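Long-range contacts in SCO1/SenC family lipoprotein (Bacillus anthracis, PDB 4HDE), which probably acts as a lipid-anchored copper chaperone or thiol-disulfide oxidoreductase in cytochrome c oxidase assembly: residues Lys33-Asp38 with Tyr138-Asn143; Gln59-Glu64 with Pro157-Ile162; Leu67-Val72 with Arg163-Leu168. One frame throughout, in Å; residues are numbered along the deposited sequence.

Interaction 1 of 3, residues Lys33-Asp38 with Tyr138-Asn143; sequences KVWVAD and YLIDQN
Trp35 and Ile140 face each other across two antiparallel central strands of the thioredoxin-like fold, 35-40 and 136-140, where the N-terminal beta-alpha-beta half of the mixed sheet joins the C-terminal beta-beta-alpha half. The two residues form a hydrogen-bonded pair, with Ile140 N giving to Trp35 O at 2.8 Å and Trp35 N to Ile140 O at 3.0 Å. Ala37 and Tyr138 form a second such pair, so that four backbone bonds flank the non-hydrogen-bonded pair Val36 and Leu139. Above the first pair, the isoleucine side chain lies over one face of the indole. Its chi2 of 108°, away from a staggered value, carries Ile140 CD1 over the six-membered ring of Trp35, 3.7 Å from the centroid and only 6° off the ring normal, a CH-pi contact. The other branch covers the pyrrole side, with Ile140 CG2 3.3 Å from Trp35 NE1. Ile140 CD1 also rests 3.8 Å from Ala37 CB, so this one methyl touches both the indole and Ala37. Tyr138 stands on the same face but takes Ala37 at its edge: Tyr138 CD2 is 3.6 Å from Ala37 O, near the plane of the ring. The phenol meets Phe119 edge-to-face, and Leu12 packs on both Trp35 and Ile140. Val36 and Leu139 point to the other face, which helix 158-169 covers. Where the strands run out, Val34 bridges two partners, CG1 reaching Leu139 CD1 at 3.7 Å. On the other branch, Val34 CG2 sits 3.5 Å from Gln142 CD, against an amide whose NE2 is hydrogen-bonded to Leu168 O.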
loop_
_atom_site.group_PDB
_atom_site.type_symbol
_atom_site.label_atom_id
_atom_site.label_comp_id
_atom_site.label_asym_id
_atom_site.label_seq_id
_atom_site.Cartn_x
_atom_site.Cartn_y
_atom_site.Cartn_z
ATOM N N LYS A 33 3.396 -10.489 -9.379
ATOM C CA LYS A 33 4.334 -9.414 -9.093
ATOM C C LYS A 33 4.618 -9.346 -7.598
ATOM O O LYS A 33 3.817 -9.799 -6.774
ATOM C CB LYS A 33 3.800 -8.071 -9.611
ATOM C CG LYS A 33 3.756 -7.973 -11.145
ATOM C CD LYS A 33 3.108 -6.685 -11.620
ATOM C CE LYS A 33 3.133 -6.581 -13.128
ATOM N NZ LYS A 33 4.525 -6.358 -13.609
ATOM N N VAL A 34 5.772 -8.787 -7.254
ATOM C CA VAL A 34 6.092 -8.472 -5.872
ATOM C C VAL A 34 5.559 -7.069 -5.633
ATOM O O VAL A 34 5.806 -6.156 -6.432
ATOM C CB VAL A 34 7.621 -8.519 -5.648
ATOM C CG1 VAL A 34 8.000 -8.027 -4.241
ATOM C CG2 VAL A 34 8.139 -9.934 -5.878
ATOM N N TRP A 35 4.808 -6.889 -4.554
ATOM C CA TRP A 35 4.271 -5.570 -4.271
ATOM C C TRP A 35 4.257 -5.210 -2.797
ATOM O O TRP A 35 4.354 -6.064 -1.923
ATOM C CB TRP A 35 2.900 -5.362 -4.924
ATOM C CG TRP A 35 1.794 -6.343 -4.610
ATOM C CD1 TRP A 35 1.707 -7.641 -5.012
ATOM C CD2 TRP A 35 0.573 -6.063 -3.905
ATOM N NE1 TRP A 35 0.516 -8.194 -4.589
ATOM C CE2 TRP A 35 -0.193 -7.244 -3.905
ATOM C CE3 TRP A 35 0.060 -4.927 -3.271
ATOM C CZ2 TRP A 35 -1.443 -7.329 -3.287
ATOM C CZ3 TRP A 35 -1.191 -5.012 -2.664
ATOM C CH2 TRP A 35 -1.922 -6.203 -2.672
ATOM N N VAL A 36 4.203 -3.907 -2.553
ATOM C CA VAL A 36 4.186 -3.367 -1.205
ATOM C C VAL A 36 2.910 -2.570 -1.031
ATOM O O VAL A 36 2.570 -1.744 -1.879
ATOM C CB VAL A 36 5.387 -2.448 -0.969
ATOM C CG1 VAL A 36 5.393 -1.927 0.454
ATOM C CG2 VAL A 36 6.682 -3.193 -1.261
ATOM N N ALA A 37 2.199 -2.830 0.061
ATOM C CA ALA A 37 0.919 -2.174 0.337
ATOM C C ALA A 37 0.976 -1.302 1.595
ATOM O O ALA A 37 1.644 -1.642 2.582
ATOM C CB ALA A 37 -0.173 -3.211 0.490
ATOM N N ASP A 38 0.269 -0.175 1.551
ATOM C CA ASP A 38 -0.077 0.544 2.765
ATOM C C ASP A 38 -1.521 1.054 2.708
ATOM O O ASP A 38 -2.190 0.936 1.676
ATOM C CB ASP A 38 0.952 1.645 3.095
ATOM C CG ASP A 38 0.882 2.844 2.163
ATOM O OD1 ASP A 38 0.228 2.776 1.108
ATOM O OD2 ASP A 38 1.523 3.885 2.483
ATOM N N TYR A 138 3.404 -3.538 3.920
ATOM C CA TYR A 138 3.328 -4.988 3.778
ATOM C C TYR A 138 3.942 -5.435 2.468
ATOM O O TYR A 138 3.631 -4.879 1.417
ATOM C CB TYR A 138 1.867 -5.441 3.814
ATOM C CG TYR A 138 1.140 -5.028 5.063
ATOM C CD1 TYR A 138 1.140 -5.835 6.192
ATOM C CD2 TYR A 138 0.455 -3.827 5.117
ATOM C CE1 TYR A 138 0.464 -5.451 7.343
ATOM C CE2 TYR A 138 -0.214 -3.435 6.260
ATOM C CZ TYR A 138 -0.204 -4.245 7.362
ATOM O OH TYR A 138 -0.879 -3.849 8.498
ATOM N N LEU A 139 4.795 -6.450 2.531
ATOM C CA LEU A 139 5.413 -7.026 1.342
ATOM C C LEU A 139 4.646 -8.279 0.946
ATOM O O LEU A 139 4.522 -9.213 1.741
ATOM C CB LEU A 139 6.883 -7.360 1.604
ATOM C CG LEU A 139 7.661 -7.975 0.442
ATOM C CD1 LEU A 139 7.777 -6.988 -0.700
ATOM C CD2 LEU A 139 9.041 -8.417 0.920
ATOM N N ILE A 140 4.159 -8.293 -0.292
ATOM C CA ILE A 140 3.349 -9.385 -0.821
ATOM C C ILE A 140 4.111 -10.051 -1.966
ATOM O O ILE A 140 4.673 -9.369 -2.827
ATOM C CB ILE A 140 1.970 -8.867 -1.300
ATOM C CG1 ILE A 140 1.188 -8.289 -0.117
ATOM C CG2 ILE A 140 1.147 -9.970 -1.912
ATOM C CD1 ILE A 140 1.065 -6.790 -0.125
ATOM N N ASP A 141 4.149 -11.379 -1.966
ATOM C CA ASP A 141 4.940 -12.089 -2.974
ATOM C C ASP A 141 4.150 -12.392 -4.253
ATOM O O ASP A 141 2.964 -12.051 -4.373
ATOM C CB ASP A 141 5.585 -13.353 -2.387
ATOM C CG ASP A 141 4.589 -14.488 -2.147
ATOM O OD1 ASP A 141 3.390 -14.369 -2.483
ATOM O OD2 ASP A 141 5.043 -15.535 -1.632
ATOM N N GLN A 142 4.824 -13.034 -5.211
ATOM C CA GLN A 142 4.260 -13.305 -6.529
ATOM C C GLN A 142 3.085 -14.274 -6.453
ATOM O O GLN A 142 2.235 -14.308 -7.344
ATOM C CB GLN A 142 5.345 -13.856 -7.469
ATOM C CG GLN A 142 6.529 -12.903 -7.651
ATOM C CD GLN A 142 7.705 -13.249 -6.757
ATOM O OE1 GLN A 142 7.545 -13.521 -5.565
ATOM N NE2 GLN A 142 8.901 -13.220 -7.327
ATOM N N ASN A 143 3.034 -15.039 -5.369
ATOM C CA ASN A 143 1.951 -15.984 -5.133
ATOM C C ASN A 143 0.737 -15.311 -4.510
ATOM O O ASN A 143 -0.300 -15.949 -4.306
ATOM C CB ASN A 143 2.446 -17.128 -4.250
ATOM C CG ASN A 143 3.669 -17.803 -4.826
ATOM O OD1 ASN A 143 3.591 -18.473 -5.856
ATOM N ND2 ASN A 143 4.814 -17.614 -4.180
HETATM O O HOH W 1 1.126 -11.117 -6.277
#

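Interaction 2 of 3, residues Gln59-Glu64 with Pro157-Ile162; sequences QKMAKE and PYEDII
Selenomethionine 61 (Met61) reaches from helix 48-64 to Tyr158, in the first turn of helix 158-169, and makes a Met-aromatic contact. The selenium lies obliquely to the ring, 4.5 Å from its centroid and 38° off the normal, and the two side chains cross at about a right angle. It is the root of the tyrosine that is gripped most closely, Met61 SE being 3.7 Å from Tyr158 CB. A bend at chi3 (73°) turns the end methyl back onto the same carbon, with Met61 CE 3.8 Å from Tyr158 CB. The ring itself has a cation-pi partner in Lys57, one turn earlier on helix 48-64.

The remaining contact is purely apolar. Ile162, one turn on from Tyr158, lays CD1 against the helix backbone, 3.9 Å from Ala62 CA, and more loosely against Ala62 CB at 4.3 Å. The same side chain also touches Leu67.

The axes are 10.7 Å apart and inclined at 46°, and at this separation the gap is spanned by side chains, Met61 from one helix and Ile162 from the other. These are the helix of the N-terminal beta-alpha-beta unit and the C-terminal helix of the thioredoxin-like fold, packed side by side on one face of its central sheet.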
loop_
_atom_site.group_PDB
_atom_site.type_symbol
_atom_site.label_atom_id
_atom_site.label_comp_id
_atom_site.label_asym_id
_atom_site.label_seq_id
_atom_site.Cartn_x
_atom_site.Cartn_y
_atom_site.Cartn_z
ATOM N N GLN A 59 10.472 3.366 -3.155
ATOM C CA GLN A 59 10.294 3.257 -4.597
ATOM C C GLN A 59 11.585 3.616 -5.335
ATOM O O GLN A 59 12.031 2.902 -6.240
ATOM C CB GLN A 59 9.148 4.163 -5.053
ATOM C CG GLN A 59 8.906 4.160 -6.554
ATOM C CD GLN A 59 7.909 5.217 -7.006
ATOM O OE1 GLN A 59 7.960 6.371 -6.571
ATOM N NE2 GLN A 59 7.022 4.841 -7.925
ATOM N N LYS A 60 12.200 4.728 -4.943
ATOM C CA LYS A 60 13.417 5.194 -5.581
ATOM C C LYS A 60 14.570 4.207 -5.346
ATOM O O LYS A 60 15.350 3.897 -6.254
ATOM C CB LYS A 60 13.771 6.583 -5.047
ATOM C CG LYS A 60 14.830 7.312 -5.831
ATOM C CD LYS A 60 15.131 8.669 -5.201
ATOM C CE LYS A 60 15.357 9.738 -6.256
ATOM N NZ LYS A 60 14.105 10.028 -7.012
HETATM N N MSE A 61 14.679 3.711 -4.123
HETATM C CA MSE A 61 15.751 2.780 -3.783
HETATM C C MSE A 61 15.593 1.461 -4.529
HETATM O O MSE A 61 16.579 0.874 -4.989
HETATM C CB MSE A 61 15.795 2.555 -2.271
HETATM C CG MSE A 61 16.263 3.780 -1.492
HETATM SE SE MSE A 61 16.210 3.553 0.440
HETATM C CE MSE A 61 17.732 2.343 0.667
ATOM N N ALA A 62 14.360 0.991 -4.652
ATOM C CA ALA A 62 14.116 -0.256 -5.370
ATOM C C ALA A 62 14.489 -0.113 -6.839
ATOM O O ALA A 62 15.105 -1.015 -7.419
ATOM C CB ALA A 62 12.660 -0.693 -5.214
ATOM N N LYS A 63 14.125 1.013 -7.444
ATOM C CA LYS A 63 14.462 1.264 -8.838
ATOM C C LYS A 63 15.985 1.258 -9.023
ATOM O O LYS A 63 16.516 0.680 -9.978
ATOM C CB LYS A 63 13.886 2.608 -9.275
ATOM C CG LYS A 63 13.997 2.855 -10.757
ATOM C CD LYS A 63 13.036 1.948 -11.507
ATOM C CE LYS A 63 12.925 2.338 -12.970
ATOM N NZ LYS A 63 11.736 1.701 -13.606
ATOM N N GLU A 64 16.700 1.907 -8.108
ATOM C CA GLU A 64 18.158 1.939 -8.184
ATOM C C GLU A 64 18.773 0.539 -8.138
ATOM O O GLU A 64 19.754 0.271 -8.821
ATOM C CB GLU A 64 18.737 2.821 -7.077
ATOM C CG GLU A 64 20.264 2.927 -7.091
ATOM C CD GLU A 64 20.813 3.592 -8.346
ATOM O OE1 GLU A 64 20.166 4.525 -8.867
ATOM O OE2 GLU A 64 21.905 3.189 -8.806
ATOM N N PRO A 157 12.594 0.308 7.873
ATOM C CA PRO A 157 13.866 -0.396 7.676
ATOM C C PRO A 157 14.137 -0.650 6.194
ATOM O O PRO A 157 14.002 -1.787 5.712
ATOM C CB PRO A 157 13.640 -1.712 8.416
ATOM C CG PRO A 157 12.180 -1.971 8.249
ATOM C CD PRO A 157 11.519 -0.607 8.295
ATOM N N TYR A 158 14.554 0.393 5.488
ATOM C CA TYR A 158 14.667 0.319 4.031
ATOM C C TYR A 158 15.560 -0.824 3.576
ATOM O O TYR A 158 15.230 -1.529 2.625
ATOM C CB TYR A 158 15.184 1.629 3.450
ATOM C CG TYR A 158 14.257 2.792 3.717
ATOM C CD1 TYR A 158 13.088 2.958 2.978
ATOM C CD2 TYR A 158 14.550 3.727 4.702
ATOM C CE1 TYR A 158 12.242 4.014 3.214
ATOM C CE2 TYR A 158 13.694 4.787 4.952
ATOM C CZ TYR A 158 12.545 4.921 4.195
ATOM O OH TYR A 158 11.692 5.972 4.428
ATOM N N GLU A 159 16.686 -1.005 4.253
ATOM C CA GLU A 159 17.629 -2.051 3.878
ATOM C C GLU A 159 17.046 -3.455 4.060
ATOM O O GLU A 159 17.268 -4.326 3.222
ATOM C CB GLU A 159 18.940 -1.889 4.652
ATOM C CG GLU A 159 19.698 -0.617 4.317
ATOM C CD GLU A 159 19.163 0.622 5.033
ATOM O OE1 GLU A 159 18.337 0.485 5.963
ATOM O OE2 GLU A 159 19.581 1.739 4.663
ATOM N N ASP A 160 16.307 -3.673 5.148
ATOM C CA ASP A 160 15.597 -4.939 5.375
ATOM C C ASP A 160 14.612 -5.226 4.247
ATOM O O ASP A 160 14.532 -6.346 3.737
ATOM C CB ASP A 160 14.803 -4.890 6.691
ATOM C CG ASP A 160 15.655 -5.143 7.929
ATOM O OD1 ASP A 160 16.891 -5.232 7.819
ATOM O OD2 ASP A 160 15.070 -5.240 9.035
ATOM N N ILE A 161 13.828 -4.217 3.886
ATOM C CA ILE A 161 12.835 -4.381 2.829
ATOM C C ILE A 161 13.493 -4.715 1.496
ATOM O O ILE A 161 13.065 -5.644 0.808
ATOM C CB ILE A 161 11.944 -3.134 2.690
ATOM C CG1 ILE A 161 11.259 -2.831 4.031
ATOM C CG2 ILE A 161 10.907 -3.363 1.587
ATOM C CD1 ILE A 161 10.480 -1.530 4.060
ATOM N N ILE A 162 14.542 -3.981 1.146
ATOM C CA ILE A 162 15.290 -4.242 -0.075
ATOM C C ILE A 162 15.843 -5.675 -0.085
ATOM O O ILE A 162 15.765 -6.375 -1.100
ATOM C CB ILE A 162 16.428 -3.214 -0.246
ATOM C CG1 ILE A 162 15.858 -1.828 -0.561
ATOM C CG2 ILE A 162 17.398 -3.653 -1.329
ATOM C CD1 ILE A 162 15.165 -1.742 -1.907
#

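Interaction 3 of 3, residues Leu67-Val72 with Arg163-Leu168; sequences LDVQFV and RDMKRL
Helix-on-sheet packing of the thioredoxin-like fold brings Leu67 and Val69, on the way into strand 70-75, and Phe71 within it against selenomethionine 165 (Met165) of the C-terminal helix 158-169. Leu67 and Met165 bury most of the surface. The leucine points at the helix and spreads its two methyls over adjacent residues: Leu67 CD1 meets Met165 CB at 3.8 Å and the selenium at 4.1 Å, whereas Leu67 CD2 rests 4.1 Å from Lys166 CG and 4.0 Å from the backbone oxygen Met165 O. The lysine thus offers its aliphatic root to Leu67, its extended chain crossing the leucine at about a right angle, and its ammonium is salt-bridged to Glu65.

Met165 works as a long probe from helix to sheet. Beyond CG the chain is stretched out, and chi3 of 167° sets CE at the far end, deep in the interlayer core. There Met165 CE lies 4.1 Å from Val69 CG2, in a side-chain crossing that is again close to perpendicular. Val36 of the adjacent strand 35-40 and Leu139 of strand 136-140 beyond it also touch this side chain, while Ala62 and Leu58 of helix 48-64 back Val69 and Phe71 respectively. The selenomethionine is therefore in contact with residues of both halves of the fold.

The bond from the backbone of Phe71 to its side chain does not aim at the helix, yet the ring swings toward it. At this inner limit of the contact, Met165 CE approaches the phenylalanine ring obliquely, 4.4 Å from Phe71 CZ.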
loop_
_atom_site.group_PDB
_atom_site.type_symbol
_atom_site.label_atom_id
_atom_site.label_comp_id
_atom_site.label_asym_id
_atom_site.label_seq_id
_atom_site.Cartn_x
_atom_site.Cartn_y
_atom_site.Cartn_z
ATOM N N LEU A 67 15.211 -3.582 -8.897
ATOM C CA LEU A 67 14.123 -4.421 -8.443
ATOM C C LEU A 67 12.853 -3.967 -9.122
ATOM O O LEU A 67 12.556 -2.775 -9.180
ATOM C CB LEU A 67 13.971 -4.350 -6.924
ATOM C CG LEU A 67 15.080 -5.067 -6.156
ATOM C CD1 LEU A 67 15.148 -4.579 -4.715
ATOM C CD2 LEU A 67 14.911 -6.581 -6.214
ATOM N N ASP A 68 12.121 -4.935 -9.646
ATOM C CA ASP A 68 10.882 -4.698 -10.359
ATOM C C ASP A 68 9.765 -5.027 -9.388
ATOM O O ASP A 68 9.466 -6.201 -9.171
ATOM C CB ASP A 68 10.832 -5.630 -11.567
ATOM C CG ASP A 68 9.693 -5.323 -12.502
ATOM O OD1 ASP A 68 8.799 -4.535 -12.133
ATOM O OD2 ASP A 68 9.693 -5.881 -13.616
ATOM N N VAL A 69 9.176 -3.993 -8.788
ATOM C CA VAL A 69 8.137 -4.176 -7.787
ATOM C C VAL A 69 7.018 -3.160 -8.014
ATOM O O VAL A 69 7.190 -2.182 -8.740
ATOM C CB VAL A 69 8.706 -4.014 -6.369
ATOM C CG1 VAL A 69 9.807 -5.053 -6.118
ATOM C CG2 VAL A 69 9.252 -2.610 -6.180
ATOM N N GLN A 70 5.874 -3.410 -7.378
ATOM C CA GLN A 70 4.722 -2.510 -7.440
ATOM C C GLN A 70 4.417 -1.945 -6.063
ATOM O O GLN A 70 4.706 -2.562 -5.040
ATOM C CB GLN A 70 3.482 -3.265 -7.928
ATOM C CG GLN A 70 3.616 -3.812 -9.335
ATOM C CD GLN A 70 3.643 -2.724 -10.385
ATOM O OE1 GLN A 70 2.865 -1.764 -10.332
ATOM N NE2 GLN A 70 4.529 -2.874 -11.365
ATOM N N PHE A 71 3.818 -0.757 -6.056
ATOM C CA PHE A 71 3.373 -0.108 -4.832
ATOM C C PHE A 71 1.889 0.140 -4.915
ATOM O O PHE A 71 1.376 0.536 -5.965
ATOM C CB PHE A 71 4.146 1.193 -4.619
ATOM C CG PHE A 71 5.613 0.966 -4.388
ATOM C CD1 PHE A 71 6.081 0.701 -3.121
ATOM C CD2 PHE A 71 6.502 0.943 -5.450
ATOM C CE1 PHE A 71 7.433 0.447 -2.909
ATOM C CE2 PHE A 71 7.843 0.693 -5.243
ATOM C CZ PHE A 71 8.301 0.441 -3.981
ATOM N N VAL A 72 1.206 -0.120 -3.805
ATOM C CA VAL A 72 -0.241 0.046 -3.737
ATOM C C VAL A 72 -0.601 0.719 -2.430
ATOM O O VAL A 72 -0.197 0.270 -1.363
ATOM C CB VAL A 72 -0.968 -1.314 -3.832
ATOM C CG1 VAL A 72 -2.484 -1.149 -3.671
ATOM C CG2 VAL A 72 -0.638 -2.004 -5.152
ATOM N N ARG A 163 16.418 -6.100 1.041
ATOM C CA ARG A 163 16.949 -7.457 1.186
ATOM C C ARG A 163 15.859 -8.491 0.904
ATOM O O ARG A 163 16.072 -9.466 0.174
ATOM C CB ARG A 163 17.512 -7.643 2.608
ATOM C CG ARG A 163 17.903 -9.071 2.996
ATOM C CD ARG A 163 17.910 -9.250 4.523
ATOM N NE ARG A 163 16.578 -9.050 5.084
ATOM C CZ ARG A 163 16.329 -8.727 6.350
ATOM N NH1 ARG A 163 15.075 -8.553 6.753
ATOM N NH2 ARG A 163 17.330 -8.564 7.209
ATOM N N ASP A 164 14.700 -8.286 1.507
ATOM C CA ASP A 164 13.590 -9.216 1.330
ATOM C C ASP A 164 13.071 -9.238 -0.118
ATOM O O ASP A 164 12.733 -10.305 -0.650
ATOM C CB ASP A 164 12.465 -8.896 2.321
ATOM C CG ASP A 164 12.870 -9.136 3.774
ATOM O OD1 ASP A 164 13.829 -9.886 4.029
ATOM O OD2 ASP A 164 12.205 -8.579 4.682
HETATM N N MSE A 165 13.007 -8.071 -0.753
HETATM C CA MSE A 165 12.665 -8.007 -2.169
HETATM C C MSE A 165 13.652 -8.787 -3.015
HETATM O O MSE A 165 13.257 -9.490 -3.950
HETATM C CB MSE A 165 12.627 -6.559 -2.647
HETATM C CG MSE A 165 11.447 -5.761 -2.176
HETATM SE SE MSE A 165 11.729 -3.883 -2.537
HETATM C CE MSE A 165 9.926 -3.280 -2.209
ATOM N N LYS A 166 14.941 -8.652 -2.710
ATOM C CA LYS A 166 15.953 -9.382 -3.460
ATOM C C LYS A 166 15.772 -10.884 -3.314
ATOM O O LYS A 166 15.925 -11.619 -4.275
ATOM C CB LYS A 166 17.359 -8.974 -3.029
ATOM C CG LYS A 166 17.741 -7.582 -3.481
ATOM C CD LYS A 166 19.179 -7.271 -3.123
ATOM C CE LYS A 166 19.592 -5.910 -3.655
ATOM N NZ LYS A 166 21.005 -5.600 -3.319
ATOM N N ARG A 167 15.410 -11.334 -2.117
ATOM C CA ARG A 167 15.162 -12.754 -1.911
ATOM C C ARG A 167 13.984 -13.235 -2.767
ATOM O O ARG A 167 14.048 -14.310 -3.365
ATOM C CB ARG A 167 14.898 -13.054 -0.431
ATOM C CG ARG A 167 16.081 -12.842 0.507
ATOM C CD ARG A 167 17.262 -13.739 0.177
ATOM N NE ARG A 167 18.140 -13.133 -0.820
ATOM C CZ ARG A 167 18.996 -12.147 -0.566
ATOM N NH1 ARG A 167 19.095 -11.646 0.660
ATOM N NH2 ARG A 167 19.758 -11.658 -1.540
ATOM N N LEU A 168 12.913 -12.446 -2.823
ATOM C CA LEU A 168 11.738 -12.832 -3.603
ATOM C C LEU A 168 12.025 -12.856 -5.099
ATOM O O LEU A 168 11.388 -13.601 -5.846
ATOM C CB LEU A 168 10.558 -11.901 -3.328
ATOM C CG LEU A 168 9.962 -11.963 -1.926
ATOM C CD1 LEU A 168 8.831 -10.966 -1.802
ATOM C CD2 LEU A 168 9.457 -13.367 -1.607
#

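The three contacts join the two halves of the thioredoxin-like fold. Their first segments come in order from strand 35-40, helix 48-64 and strand 70-75, their second from strand 136-140 and helix 158-169, so all three cross along the chain. Interaction 3 is the middle member, about 7 Å (centre to centre) from interaction 1 and about 8 Å from interaction 2. It meets the former through the parallel strands 35-40 and 70-75; with the latter it shares helix 158-169 and a probable Ala62 O to Leu67 N hydrogen bond. Interactions 1 and 2, centres about 13 Å apart, do not touch. Interaction 1 lies within the sheet; interactions 2 and 3 join helices and sheet on the Val36 and Leu139 face.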